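Local coordinates for ribosomal RNA processing protein 6 (Trypanosoma brucei brucei, PDB 4NLC) that probably trims RNA from the 3' end as a nuclear exosome-associated exonuclease in ribosomal RNA processing, here represented by its catalytic core, at residues P51-Q54 with L55-K58; Y230-L233 with K234-L237; V322-I325 with A326-P330; N334-L337 with K338-P342. The protein carries 1 engineered substitution. All blocks are in the same frame, centred on the assembly; numbering follows the deposited sequence.

Interaction 1 (P51-Q54 with L55-K58); sequences PSEQ and LLLK
E53 folds back at its second torsion (chi2 -69°) while K58 runs extended beyond CG, and these two chain shapes bring a carboxylate and an ammonium together over a short turn. The resulting salt bridge spans 2.8 Å from K58 NZ to E53 OE1. NZ approaches OE1 on its anti side and lies 26° out of the carboxylate plane, so the lysine meets a single oxygen obliquely and does not straddle the pair. The other oxygen faces a hydrocarbon, with E53 OE2 3.7 Å from L56 CD1.

Beneath the charges, the backbone makes a 3-10 turn. Q54 N bonds to P51 O at 2.8 Å, and L55 N bonds to S52 O at 3.1 Å. A water lies within bonding distance of two carbonyls that follow, 2.9 Å from E53 O and 2.8 Å from L56 O, and can link the turn to the extended chain beyond it.

L55 points its branch elsewhere: CD1 passes 4.0 Å from S52 CA, and the side chain packs on L250, L251 and F254. Q54 also reaches out of the turn, its amide bonded to Y230 and E92. L55 thus packs the loop before strand 71-74 on helix 249-261, and Q54 bonds it to helix 226-238 of the exonuclease domain. E53 and K58 are both exposed, so water probably weakens their attraction, and the geometry, with NZ meeting one carboxylate oxygen out of its plane, is consistent with a modest surface ion pair.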
ATOM      1  N   PRO A  51       6.083 -11.173 -23.070  1.00 34.55           N
ATOM      2  CA  PRO A  51       7.252 -11.438 -23.940  1.00 34.09           C
ATOM      3  C   PRO A  51       7.452 -12.947 -24.110  1.00 38.60           C
ATOM      4  O   PRO A  51       7.559 -13.666 -23.121  1.00 37.04           O
ATOM      5  CB  PRO A  51       8.422 -10.764 -23.197  1.00 35.29           C
ATOM      6  CG  PRO A  51       7.786  -9.852 -22.174  1.00 38.19           C
ATOM      7  CD  PRO A  51       6.482 -10.489 -21.819  1.00 34.12           C
ATOM      8  N   SER A  52       7.441 -13.433 -25.366  1.00 37.77           N
ATOM      9  CA  SER A  52       7.539 -14.857 -25.721  1.00 38.68           C
ATOM     10  C   SER A  52       8.684 -15.625 -25.020  1.00 41.82           C
ATOM     11  O   SER A  52       8.479 -16.784 -24.650  1.00 41.06           O
ATOM     12  CB  SER A  52       7.605 -15.037 -27.236  1.00 44.93           C
ATOM     13  OG  SER A  52       8.788 -14.474 -27.779  1.00 55.59           O
ATOM     14  N   GLU A  53       9.850 -14.971 -24.776  1.00 38.41           N
ATOM     15  CA  GLU A  53      10.985 -15.587 -24.066  1.00 38.39           C
ATOM     16  C   GLU A  53      10.603 -15.958 -22.615  1.00 40.20           C
ATOM     17  O   GLU A  53      11.138 -16.914 -22.064  1.00 38.86           O
ATOM     18  CB  GLU A  53      12.214 -14.662 -24.066  1.00 39.92           C
ATOM     19  CG  GLU A  53      12.961 -14.583 -25.389  1.00 56.38           C
ATOM     20  CD  GLU A  53      13.712 -15.827 -25.831  1.00 88.09           C
ATOM     21  OE1 GLU A  53      14.612 -16.282 -25.087  1.00 86.65           O
ATOM     22  OE2 GLU A  53      13.435 -16.312 -26.952  1.00 85.00           O
ATOM     23  N   GLN A  54       9.657 -15.211 -22.014  1.00 36.38           N
ATOM     24  CA  GLN A  54       9.207 -15.471 -20.640  1.00 34.83           C
ATOM     25  C   GLN A  54       8.331 -16.721 -20.535  1.00 38.85           C
ATOM     26  O   GLN A  54       8.190 -17.259 -19.443  1.00 38.40           O
ATOM     27  CB  GLN A  54       8.489 -14.244 -20.028  1.00 34.27           C
ATOM     28  CG  GLN A  54       9.381 -13.014 -19.884  1.00 39.17           C
ATOM     29  CD  GLN A  54      10.446 -13.122 -18.820  1.00 46.01           C
ATOM     30  OE1 GLN A  54      10.465 -14.036 -18.004  1.00 38.27           O
ATOM     31  NE2 GLN A  54      11.347 -12.162 -18.784  1.00 37.95           N
ATOM     32  N   LEU A  55       7.754 -17.180 -21.662  1.00 35.31           N
ATOM     33  CA  LEU A  55       6.849 -18.336 -21.711  1.00 35.54           C
ATOM     34  C   LEU A  55       7.530 -19.674 -22.055  1.00 41.84           C
ATOM     35  O   LEU A  55       6.845 -20.698 -22.113  1.00 42.57           O
ATOM     36  CB  LEU A  55       5.664 -18.052 -22.649  1.00 35.44           C
ATOM     37  CG  LEU A  55       4.950 -16.732 -22.337  1.00 39.63           C
ATOM     38  CD1 LEU A  55       4.371 -16.096 -23.581  1.00 40.68           C
ATOM     39  CD2 LEU A  55       3.952 -16.873 -21.179  1.00 39.31           C
ATOM     40  N   LEU A  56       8.876 -19.680 -22.196  1.00 38.55           N
ATOM     41  CA  LEU A  56       9.695 -20.875 -22.458  1.00 39.07           C
ATOM     42  C   LEU A  56      10.170 -21.538 -21.164  1.00 45.74           C
ATOM     43  O   LEU A  56      10.292 -20.874 -20.128  1.00 45.74           O
ATOM     44  CB  LEU A  56      10.949 -20.493 -23.271  1.00 39.35           C
ATOM     45  CG  LEU A  56      10.751 -19.893 -24.658  1.00 42.95           C
ATOM     46  CD1 LEU A  56      12.013 -19.230 -25.123  1.00 42.37           C
ATOM     47  CD2 LEU A  56      10.295 -20.958 -25.659  1.00 46.75           C
ATOM     48  N   LEU A  57      10.513 -22.830 -21.232  1.00 44.47           N
ATOM     49  CA  LEU A  57      11.064 -23.527 -20.076  1.00 44.48           C
ATOM     50  C   LEU A  57      12.561 -23.203 -20.032  1.00 49.49           C
ATOM     51  O   LEU A  57      13.289 -23.509 -20.979  1.00 50.01           O
ATOM     52  CB  LEU A  57      10.800 -25.043 -20.142  1.00 45.46           C
ATOM     53  CG  LEU A  57      11.111 -25.849 -18.862  1.00 50.09           C
ATOM     54  CD1 LEU A  57      10.010 -25.692 -17.809  1.00 48.87           C
ATOM     55  CD2 LEU A  57      11.310 -27.325 -19.185  1.00 52.45           C
ATOM     56  N   LYS A  58      12.989 -22.495 -18.971  1.00 45.38           N
ATOM     57  CA  LYS A  58      14.367 -22.069 -18.772  1.00 45.25           C
ATOM     58  C   LYS A  58      14.926 -22.487 -17.426  1.00 49.28           C
ATOM     59  O   LYS A  58      14.185 -22.555 -16.441  1.00 47.67           O
ATOM     60  CB  LYS A  58      14.498 -20.544 -18.938  1.00 47.11           C
ATOM     61  CG  LYS A  58      14.636 -20.129 -20.401  1.00 65.15           C
ATOM     62  CD  LYS A  58      14.814 -18.633 -20.601  1.00 69.93           C
ATOM     63  CE  LYS A  58      14.529 -18.268 -22.039  1.00 71.45           C
ATOM     64  NZ  LYS A  58      15.090 -16.946 -22.400  1.00 71.54           N
TER
HETATM   65  O   HOH W   1      11.227 -18.285 -19.535  1.00 41.07           O

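Interaction 2 (Y230-L233 with K234-L237); sequences YDRL and KQLL
K234, L233 and R232 bury the most surface where two successive turns of helix 226-238 meet, within the 3'-5' exonuclease domain of the RNase H clan. The regular i to i+4 bonds set the spacing, as in L237 N to L233 O at 2.9 Å.

K234 crosses one face of the Y230 ring obliquely with its CD. This atom is 3.6 Å from the ring centroid and 21° off the ring normal, which is a CH-pi contact displaced toward the rim near CZ. A bend at chi3 (57°) then carries NZ to a weak hydrogen bond with Q54 OE1, which Y230 OH also hydrogen-bonds; F170 meets the same ring edge-to-face.

L233 offers its backbone more than its branch to the next turn. L237 CG rests 3.3 Å from L233 O, while L233 CD2 only loosely meets L236 CD1 at 4.5 Å. The L233 branch is instead taken up by T172, A175 and L176 of helix 172-178 and by F192.

R232 curls at chi2 and chi3, which keeps its guanidinium near its own helix, where NH1 bonds to Y228. The Q235 amide, whose NE2 bonds E60 and K58 O, stands 42° from the guanidinium plane, and a water joins the two. It gives one proton to R232 O and the other to Q235 OE1 at 2.9 Å, while accepting the in-plane N-H of R232 NE, 2.8 Å away.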
ATOM      1  N   TYR A 230      10.387 -16.802  -8.866  1.00 26.71           N
ATOM      2  CA  TYR A 230       9.728 -16.572 -10.151  1.00 26.28           C
ATOM      3  C   TYR A 230      10.108 -17.692 -11.170  1.00 29.47           C
ATOM      4  O   TYR A 230       9.222 -18.299 -11.761  1.00 29.10           O
ATOM      5  CB  TYR A 230      10.107 -15.163 -10.679  1.00 27.11           C
ATOM      6  CG  TYR A 230       9.722 -14.897 -12.117  1.00 29.70           C
ATOM      7  CD1 TYR A 230       8.382 -14.871 -12.509  1.00 31.60           C
ATOM      8  CD2 TYR A 230      10.686 -14.579 -13.070  1.00 31.56           C
ATOM      9  CE1 TYR A 230       8.013 -14.558 -13.818  1.00 33.02           C
ATOM     10  CE2 TYR A 230      10.330 -14.259 -14.385  1.00 32.97           C
ATOM     11  CZ  TYR A 230       8.990 -14.256 -14.754  1.00 37.54           C
ATOM     12  OH  TYR A 230       8.621 -14.005 -16.052  1.00 35.50           O
ATOM     13  N   ASP A 231      11.417 -17.975 -11.329  1.00 26.88           N
ATOM     14  CA  ASP A 231      11.946 -19.022 -12.217  1.00 27.95           C
ATOM     15  C   ASP A 231      11.375 -20.412 -11.836  1.00 32.76           C
ATOM     16  O   ASP A 231      10.868 -21.127 -12.694  1.00 33.58           O
ATOM     17  CB  ASP A 231      13.483 -19.063 -12.142  1.00 29.54           C
ATOM     18  CG  ASP A 231      14.241 -17.894 -12.730  1.00 34.64           C
ATOM     19  OD1 ASP A 231      13.629 -17.094 -13.461  1.00 34.61           O
ATOM     20  OD2 ASP A 231      15.457 -17.806 -12.497  1.00 36.56           O
ATOM     21  N   ARG A 232      11.388 -20.744 -10.541  1.00 29.53           N
ATOM     22  CA  ARG A 232      10.859 -22.012 -10.022  1.00 29.47           C
ATOM     23  C   ARG A 232       9.338 -22.185 -10.226  1.00 31.51           C
ATOM     24  O   ARG A 232       8.889 -23.275 -10.607  1.00 30.18           O
ATOM     25  CB  ARG A 232      11.256 -22.189  -8.553  1.00 29.71           C
ATOM     26  CG  ARG A 232      12.772 -22.438  -8.334  1.00 35.43           C
ATOM     27  CD  ARG A 232      13.274 -23.823  -8.737  1.00 36.73           C
ATOM     28  NE  ARG A 232      12.574 -24.911  -8.037  1.00 33.89           N
ATOM     29  CZ  ARG A 232      12.878 -25.362  -6.822  1.00 46.32           C
ATOM     30  NH1 ARG A 232      13.897 -24.838  -6.144  1.00 35.65           N
ATOM     31  NH2 ARG A 232      12.168 -26.338  -6.277  1.00 38.73           N
ATOM     32  N   LEU A 233       8.549 -21.102 -10.005  1.00 28.83           N
ATOM     33  CA  LEU A 233       7.092 -21.137 -10.229  1.00 28.29           C
ATOM     34  C   LEU A 233       6.755 -21.264 -11.718  1.00 34.48           C
ATOM     35  O   LEU A 233       5.803 -21.961 -12.063  1.00 33.90           O
ATOM     36  CB  LEU A 233       6.398 -19.926  -9.611  1.00 27.28           C
ATOM     37  CG  LEU A 233       6.410 -19.877  -8.085  1.00 30.88           C
ATOM     38  CD1 LEU A 233       5.926 -18.526  -7.584  1.00 29.16           C
ATOM     39  CD2 LEU A 233       5.580 -20.993  -7.504  1.00 31.82           C
ATOM     40  N   LYS A 234       7.559 -20.618 -12.598  1.00 32.77           N
ATOM     41  CA  LYS A 234       7.402 -20.733 -14.059  1.00 33.51           C
ATOM     42  C   LYS A 234       7.531 -22.178 -14.503  1.00 36.10           C
ATOM     43  O   LYS A 234       6.693 -22.640 -15.266  1.00 34.99           O
ATOM     44  CB  LYS A 234       8.443 -19.883 -14.813  1.00 34.66           C
ATOM     45  CG  LYS A 234       7.986 -18.456 -15.035  1.00 41.02           C
ATOM     46  CD  LYS A 234       9.112 -17.525 -15.460  1.00 48.92           C
ATOM     47  CE  LYS A 234       9.866 -17.913 -16.704  1.00 49.09           C
ATOM     48  NZ  LYS A 234      10.600 -16.753 -17.290  1.00 44.45           N
ATOM     49  N   GLN A 235       8.546 -22.901 -13.995  1.00 34.14           N
ATOM     50  CA  GLN A 235       8.766 -24.327 -14.325  1.00 35.54           C
ATOM     51  C   GLN A 235       7.605 -25.201 -13.851  1.00 39.17           C
ATOM     52  O   GLN A 235       7.164 -26.060 -14.600  1.00 40.01           O
ATOM     53  CB  GLN A 235      10.091 -24.843 -13.753  1.00 37.09           C
ATOM     54  CG  GLN A 235      11.301 -24.082 -14.272  1.00 43.81           C
ATOM     55  CD  GLN A 235      12.566 -24.431 -13.532  1.00 53.53           C
ATOM     56  OE1 GLN A 235      12.557 -24.830 -12.367  1.00 48.49           O
ATOM     57  NE2 GLN A 235      13.688 -24.241 -14.184  1.00 42.95           N
ATOM     58  N   LEU A 236       7.089 -24.955 -12.631  1.00 34.44           N
ATOM     59  CA  LEU A 236       5.949 -25.684 -12.070  1.00 33.29           C
ATOM     60  C   LEU A 236       4.660 -25.409 -12.848  1.00 33.85           C
ATOM     61  O   LEU A 236       3.858 -26.314 -13.019  1.00 34.19           O
ATOM     62  CB  LEU A 236       5.742 -25.323 -10.589  1.00 33.31           C
ATOM     63  CG  LEU A 236       6.697 -25.976  -9.596  1.00 39.17           C
ATOM     64  CD1 LEU A 236       6.642 -25.266  -8.245  1.00 37.90           C
ATOM     65  CD2 LEU A 236       6.402 -27.485  -9.441  1.00 40.64           C
ATOM     66  N   LEU A 237       4.454 -24.177 -13.298  1.00 28.31           N
ATOM     67  CA  LEU A 237       3.259 -23.824 -14.059  1.00 29.17           C
ATOM     68  C   LEU A 237       3.259 -24.450 -15.459  1.00 38.52           C
ATOM     69  O   LEU A 237       2.203 -24.851 -15.940  1.00 40.01           O
ATOM     70  CB  LEU A 237       3.081 -22.297 -14.133  1.00 27.59           C
ATOM     71  CG  LEU A 237       2.635 -21.629 -12.822  1.00 29.95           C
ATOM     72  CD1 LEU A 237       2.919 -20.111 -12.839  1.00 27.74           C
ATOM     73  CD2 LEU A 237       1.178 -21.994 -12.479  1.00 30.24           C
TER
HETATM   74  O   HOH W   2      10.860 -25.584 -10.088  1.00 39.08           O

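Interaction 3 (V322-I325 with A326-P330); sequences VLSI and ATKLP
Main-chain bonds between V322-I325 and A326-P330 complete the last turns of helix 319-328. A326 N, T327 N and K328 N reach back to the carbonyls of V322, L323 and S324, the middle bond measuring 2.9 Å from T327 N to L323 O. The final one, L329 N to I325 O, is short at 2.8 Å but bent to 135°, as the chain leaves the helix at a residue with positive phi (48°).

Among the polar side chains, T327 turns to the same carbonyls. With chi1 at 61°, it places OG1 between its own N and carbonyl carbon, facing back down the helix, where OG1 sits 3.0 Å from both L323 O and S324 O with one proton to share. S324 OG, beside its own carbonyl carbon, packs against the extended aliphatic chain of K328, 3.5 Å from K328 CD.

Apolar contact comes at the end of the segment. P330 CD lies 4.0 Å from I325 CG2, the ring crossing the isoleucine at about a right angle. The ring also packs on the backbone, with P330 CD 3.3 Å from I325 O. Away from the proline, I325 packs on V294 and I298 of helix 289-309 and on V358, while P330 continues onto E335 and V336 of the next helix.

As proline has no N-H, the i+5 bond of a Schellman motif cannot form here, and the ring takes that place over I325 O. L329, with its positive phi, followed by P330 ends helix 319-328 and turns the chain toward helix 333-339 in the HRDC domain.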
ATOM      1  N   VAL A 322     -15.286   5.552  20.663  1.00 34.86           N
ATOM      2  CA  VAL A 322     -16.504   5.943  19.958  1.00 33.41           C
ATOM      3  C   VAL A 322     -17.678   5.308  20.713  1.00 37.95           C
ATOM      4  O   VAL A 322     -18.642   6.003  21.062  1.00 36.88           O
ATOM      5  CB  VAL A 322     -16.463   5.498  18.474  1.00 37.03           C
ATOM      6  CG1 VAL A 322     -17.819   5.693  17.800  1.00 36.72           C
ATOM      7  CG2 VAL A 322     -15.374   6.240  17.710  1.00 36.74           C
ATOM      8  N   LEU A 323     -17.554   3.994  21.012  1.00 35.57           N
ATOM      9  CA  LEU A 323     -18.567   3.260  21.741  1.00 36.27           C
ATOM     10  C   LEU A 323     -18.706   3.749  23.156  1.00 37.64           C
ATOM     11  O   LEU A 323     -19.825   3.894  23.619  1.00 37.65           O
ATOM     12  CB  LEU A 323     -18.316   1.761  21.709  1.00 38.51           C
ATOM     13  CG  LEU A 323     -19.592   0.938  21.651  1.00 44.84           C
ATOM     14  CD1 LEU A 323     -20.065   0.781  20.193  1.00 46.21           C
ATOM     15  CD2 LEU A 323     -19.389  -0.405  22.326  1.00 49.17           C
ATOM     16  N   SER A 324     -17.595   4.117  23.798  1.00 32.40           N
ATOM     17  CA  SER A 324     -17.585   4.643  25.161  1.00 31.77           C
ATOM     18  C   SER A 324     -18.399   5.941  25.283  1.00 34.81           C
ATOM     19  O   SER A 324     -19.139   6.097  26.241  1.00 34.28           O
ATOM     20  CB  SER A 324     -16.154   4.874  25.627  1.00 34.65           C
ATOM     21  OG  SER A 324     -16.155   4.997  27.036  1.00 49.51           O
ATOM     22  N   ILE A 325     -18.258   6.859  24.312  1.00 31.02           N
ATOM     23  CA  ILE A 325     -18.979   8.130  24.314  1.00 30.33           C
ATOM     24  C   ILE A 325     -20.464   7.841  24.139  1.00 34.64           C
ATOM     25  O   ILE A 325     -21.269   8.324  24.927  1.00 34.99           O
ATOM     26  CB  ILE A 325     -18.427   9.123  23.245  1.00 32.28           C
ATOM     27  CG1 ILE A 325     -16.997   9.585  23.608  1.00 31.47           C
ATOM     28  CG2 ILE A 325     -19.382  10.330  23.056  1.00 32.27           C
ATOM     29  CD1 ILE A 325     -16.334  10.460  22.567  1.00 31.62           C
ATOM     30  N   ALA A 326     -20.807   7.016  23.137  1.00 30.83           N
ATOM     31  CA  ALA A 326     -22.168   6.590  22.836  1.00 30.49           C
ATOM     32  C   ALA A 326     -22.867   5.973  24.070  1.00 34.31           C
ATOM     33  O   ALA A 326     -23.986   6.351  24.376  1.00 32.75           O
ATOM     34  CB  ALA A 326     -22.146   5.583  21.684  1.00 30.85           C
ATOM     35  N   THR A 327     -22.178   5.078  24.794  1.00 32.24           N
ATOM     36  CA  THR A 327     -22.722   4.343  25.941  1.00 32.62           C
ATOM     37  C   THR A 327     -22.854   5.215  27.172  1.00 36.47           C
ATOM     38  O   THR A 327     -23.959   5.337  27.713  1.00 36.41           O
ATOM     39  CB  THR A 327     -21.909   3.060  26.219  1.00 41.66           C
ATOM     40  OG1 THR A 327     -20.576   3.432  26.526  1.00 49.20           O
ATOM     41  CG2 THR A 327     -21.872   2.107  25.036  1.00 38.41           C
ATOM     42  N   LYS A 328     -21.744   5.858  27.585  1.00 31.67           N
ATOM     43  CA  LYS A 328     -21.690   6.695  28.783  1.00 31.61           C
ATOM     44  C   LYS A 328     -22.361   8.065  28.653  1.00 34.66           C
ATOM     45  O   LYS A 328     -22.686   8.656  29.685  1.00 34.50           O
ATOM     46  CB  LYS A 328     -20.227   6.866  29.258  1.00 35.17           C
ATOM     47  CG  LYS A 328     -19.573   5.579  29.777  1.00 49.62           C
ATOM     48  CD  LYS A 328     -18.066   5.776  29.924  1.00 69.65           C
ATOM     49  CE  LYS A 328     -17.378   4.691  30.729  1.00 83.96           C
ATOM     50  NZ  LYS A 328     -15.955   5.031  31.013  1.00 86.21           N
ATOM     51  N   LEU A 329     -22.537   8.585  27.407  1.00 30.49           N
ATOM     52  CA  LEU A 329     -23.094   9.926  27.109  1.00 29.55           C
ATOM     53  C   LEU A 329     -22.436  11.048  27.980  1.00 33.78           C
ATOM     54  O   LEU A 329     -23.128  11.674  28.786  1.00 35.24           O
ATOM     55  CB  LEU A 329     -24.652   9.951  27.184  1.00 28.60           C
ATOM     56  CG  LEU A 329     -25.410   9.018  26.208  1.00 31.61           C
ATOM     57  CD1 LEU A 329     -26.888   8.892  26.586  1.00 30.41           C
ATOM     58  CD2 LEU A 329     -25.288   9.485  24.755  1.00 30.66           C
ATOM     59  N   PRO A 330     -21.100  11.297  27.853  1.00 29.99           N
ATOM     60  CA  PRO A 330     -20.443  12.342  28.674  1.00 30.13           C
ATOM     61  C   PRO A 330     -21.006  13.760  28.487  1.00 33.04           C
ATOM     62  O   PRO A 330     -21.206  14.185  27.354  1.00 30.40           O
ATOM     63  CB  PRO A 330     -18.992  12.260  28.205  1.00 31.92           C
ATOM     64  CG  PRO A 330     -19.071  11.697  26.836  1.00 34.83           C
ATOM     65  CD  PRO A 330     -20.116  10.659  26.957  1.00 29.80           C
TER

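Interaction 4 (N334-L337 with K338-P342); sequences NEVL and KCCSP
V336 and C340 form the tight side of the contact at the C-terminal end of helix 333-339. C340 N donates to V336 O at 3.3 Å, and C340 SG just reaches V336 CG1 at 4.3 Å. What makes this side tight is burial: with SG beside its own backbone N (chi1 -62°), C340 turns into the interior, where I325 and V347 meet it, and V336 is closed in by V351, L354 and L355 of helix 351-359. One residue earlier, C339 has its N bonded nearly straight to E335 O (166°) and its side chain packed on S324, I325 and P330.

The other side faces solvent. K338 uses only the root of its chain, CG lying 3.5 Å from N334 O, before it extends away. At the helix end, S341 OG hydrogen-bonds K338 O at 3.0 Å, helping to satisfy a carbonyl of the last turn, and stands 3.4 Å from L337 O.

In another structure of this protein C340 forms a disulfide with position 321. That link is absent here because S321 is engineered, and S321 OG bonds to C339 O. This short amphipathic helix, buried at V336 and C339 with C340 at its end, belongs to the compact helical bundle of the HRDC domain.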
ATOM      1  N   ASN A 334     -14.252  17.064  30.487  1.00 43.98           N
ATOM      2  CA  ASN A 334     -13.429  16.098  31.224  1.00 44.62           C
ATOM      3  C   ASN A 334     -13.928  14.685  31.062  1.00 47.64           C
ATOM      4  O   ASN A 334     -13.112  13.786  30.858  1.00 46.77           O
ATOM      5  CB  ASN A 334     -13.347  16.470  32.697  1.00 48.56           C
ATOM      6  CG  ASN A 334     -12.858  17.875  32.895  1.00 76.45           C
ATOM      7  OD1 ASN A 334     -13.655  18.802  33.079  1.00 75.81           O
ATOM      8  ND2 ASN A 334     -11.554  18.076  32.743  1.00 64.36           N
ATOM      9  N   GLU A 335     -15.272  14.490  31.134  1.00 43.80           N
ATOM     10  CA  GLU A 335     -15.924  13.188  30.942  1.00 41.75           C
ATOM     11  C   GLU A 335     -15.654  12.701  29.509  1.00 42.20           C
ATOM     12  O   GLU A 335     -15.366  11.525  29.320  1.00 40.92           O
ATOM     13  CB  GLU A 335     -17.435  13.286  31.188  1.00 42.52           C
ATOM     14  CG  GLU A 335     -17.890  13.110  32.625  1.00 56.02           C
ATOM     15  CD  GLU A 335     -19.386  13.296  32.831  1.00 67.32           C
ATOM     16  OE1 GLU A 335     -20.197  12.571  32.200  1.00 37.09           O
ATOM     17  OE2 GLU A 335     -19.743  14.178  33.643  1.00 56.03           O
ATOM     18  N   VAL A 336     -15.710  13.616  28.510  1.00 38.08           N
ATOM     19  CA  VAL A 336     -15.445  13.295  27.095  1.00 36.26           C
ATOM     20  C   VAL A 336     -13.976  12.866  26.956  1.00 41.46           C
ATOM     21  O   VAL A 336     -13.680  11.889  26.260  1.00 40.55           O
ATOM     22  CB  VAL A 336     -15.796  14.445  26.103  1.00 39.57           C
ATOM     23  CG1 VAL A 336     -15.483  14.037  24.658  1.00 39.03           C
ATOM     24  CG2 VAL A 336     -17.256  14.886  26.225  1.00 38.88           C
ATOM     25  N   LEU A 337     -13.064  13.587  27.647  1.00 39.90           N
ATOM     26  CA  LEU A 337     -11.632  13.289  27.630  1.00 39.51           C
ATOM     27  C   LEU A 337     -11.316  11.927  28.236  1.00 44.45           C
ATOM     28  O   LEU A 337     -10.428  11.250  27.737  1.00 43.99           O
ATOM     29  CB  LEU A 337     -10.806  14.414  28.268  1.00 40.58           C
ATOM     30  CG  LEU A 337     -10.725  15.758  27.497  1.00 44.20           C
ATOM     31  CD1 LEU A 337      -9.830  16.725  28.209  1.00 46.07           C
ATOM     32  CD2 LEU A 337     -10.261  15.582  26.029  1.00 41.99           C
ATOM     33  N   LYS A 338     -12.094  11.492  29.249  1.00 43.62           N
ATOM     34  CA  LYS A 338     -11.955  10.180  29.891  1.00 44.59           C
ATOM     35  C   LYS A 338     -12.271   9.042  28.885  1.00 50.81           C
ATOM     36  O   LYS A 338     -11.453   8.138  28.713  1.00 52.37           O
ATOM     37  CB  LYS A 338     -12.853  10.087  31.126  1.00 47.73           C
ATOM     38  CG  LYS A 338     -12.283  10.770  32.358  1.00 71.82           C
ATOM     39  CD  LYS A 338     -13.041  10.352  33.608  1.00 88.61           C
ATOM     40  CE  LYS A 338     -12.594  11.113  34.837  1.00107.51           C
ATOM     41  NZ  LYS A 338     -13.501  10.876  35.997  1.00118.24           N
ATOM     42  N   CYS A 339     -13.421   9.124  28.186  1.00 46.56           N
ATOM     43  CA  CYS A 339     -13.842   8.152  27.177  1.00 45.89           C
ATOM     44  C   CYS A 339     -12.797   7.965  26.066  1.00 51.39           C
ATOM     45  O   CYS A 339     -12.558   6.833  25.639  1.00 51.16           O
ATOM     46  CB  CYS A 339     -15.193   8.545  26.585  1.00 45.04           C
ATOM     47  SG  CYS A 339     -16.547   8.643  27.783  1.00 48.97           S
ATOM     48  N   CYS A 340     -12.178   9.077  25.614  1.00 49.68           N
ATOM     49  CA  CYS A 340     -11.229   9.157  24.494  1.00 49.84           C
ATOM     50  C   CYS A 340      -9.767   8.759  24.808  1.00 56.32           C
ATOM     51  O   CYS A 340      -8.936   8.872  23.915  1.00 55.29           O
ATOM     52  CB  CYS A 340     -11.279  10.550  23.878  1.00 49.52           C
ATOM     53  SG  CYS A 340     -12.879  10.986  23.170  1.00 52.44           S
ATOM     54  N   SER A 341      -9.445   8.324  26.035  1.00 56.37           N
ATOM     55  CA  SER A 341      -8.061   7.959  26.400  1.00 58.79           C
ATOM     56  C   SER A 341      -7.526   6.781  25.542  1.00 62.91           C
ATOM     57  O   SER A 341      -8.238   5.772  25.444  1.00 63.20           O
ATOM     58  CB  SER A 341      -7.958   7.629  27.891  1.00 64.18           C
ATOM     59  OG  SER A 341      -8.538   8.640  28.702  1.00 73.74           O
ATOM     60  N   PRO A 342      -6.333   6.864  24.880  1.00 57.77           N
ATOM     61  CA  PRO A 342      -5.360   7.983  24.838  1.00 57.55           C
ATOM     62  C   PRO A 342      -5.831   9.159  23.981  1.00 58.15           C
ATOM     63  O   PRO A 342      -6.209   8.967  22.826  1.00 56.57           O
ATOM     64  CB  PRO A 342      -4.077   7.320  24.314  1.00 60.23           C
ATOM     65  CG  PRO A 342      -4.547   6.157  23.491  1.00 64.37           C
ATOM     66  CD  PRO A 342      -5.878   5.715  24.069  1.00 59.36           C
TER

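In the fold
Each contact joins chain neighbours, so none closes a long loop, and the four run in series without nesting or crossing. Interaction 1 shapes the loop before strand 71-74, and it touches interaction 2 much later in the sequence: Q54 OE1 lies 2.7 Å from Y230 OH, and K58 O is 2.9 Å from Q235 NE2. Together they tie that loop to helix 226-238 of the exonuclease domain. Interactions 3 and 4 lie in the HRDC domain, beyond the chain's centre, with interaction centres about 55 Å from that of interaction 2. Their consecutive helices pack directly, I325 CG1 coming within 3.6 Å of C339 CB, across the turn at P330.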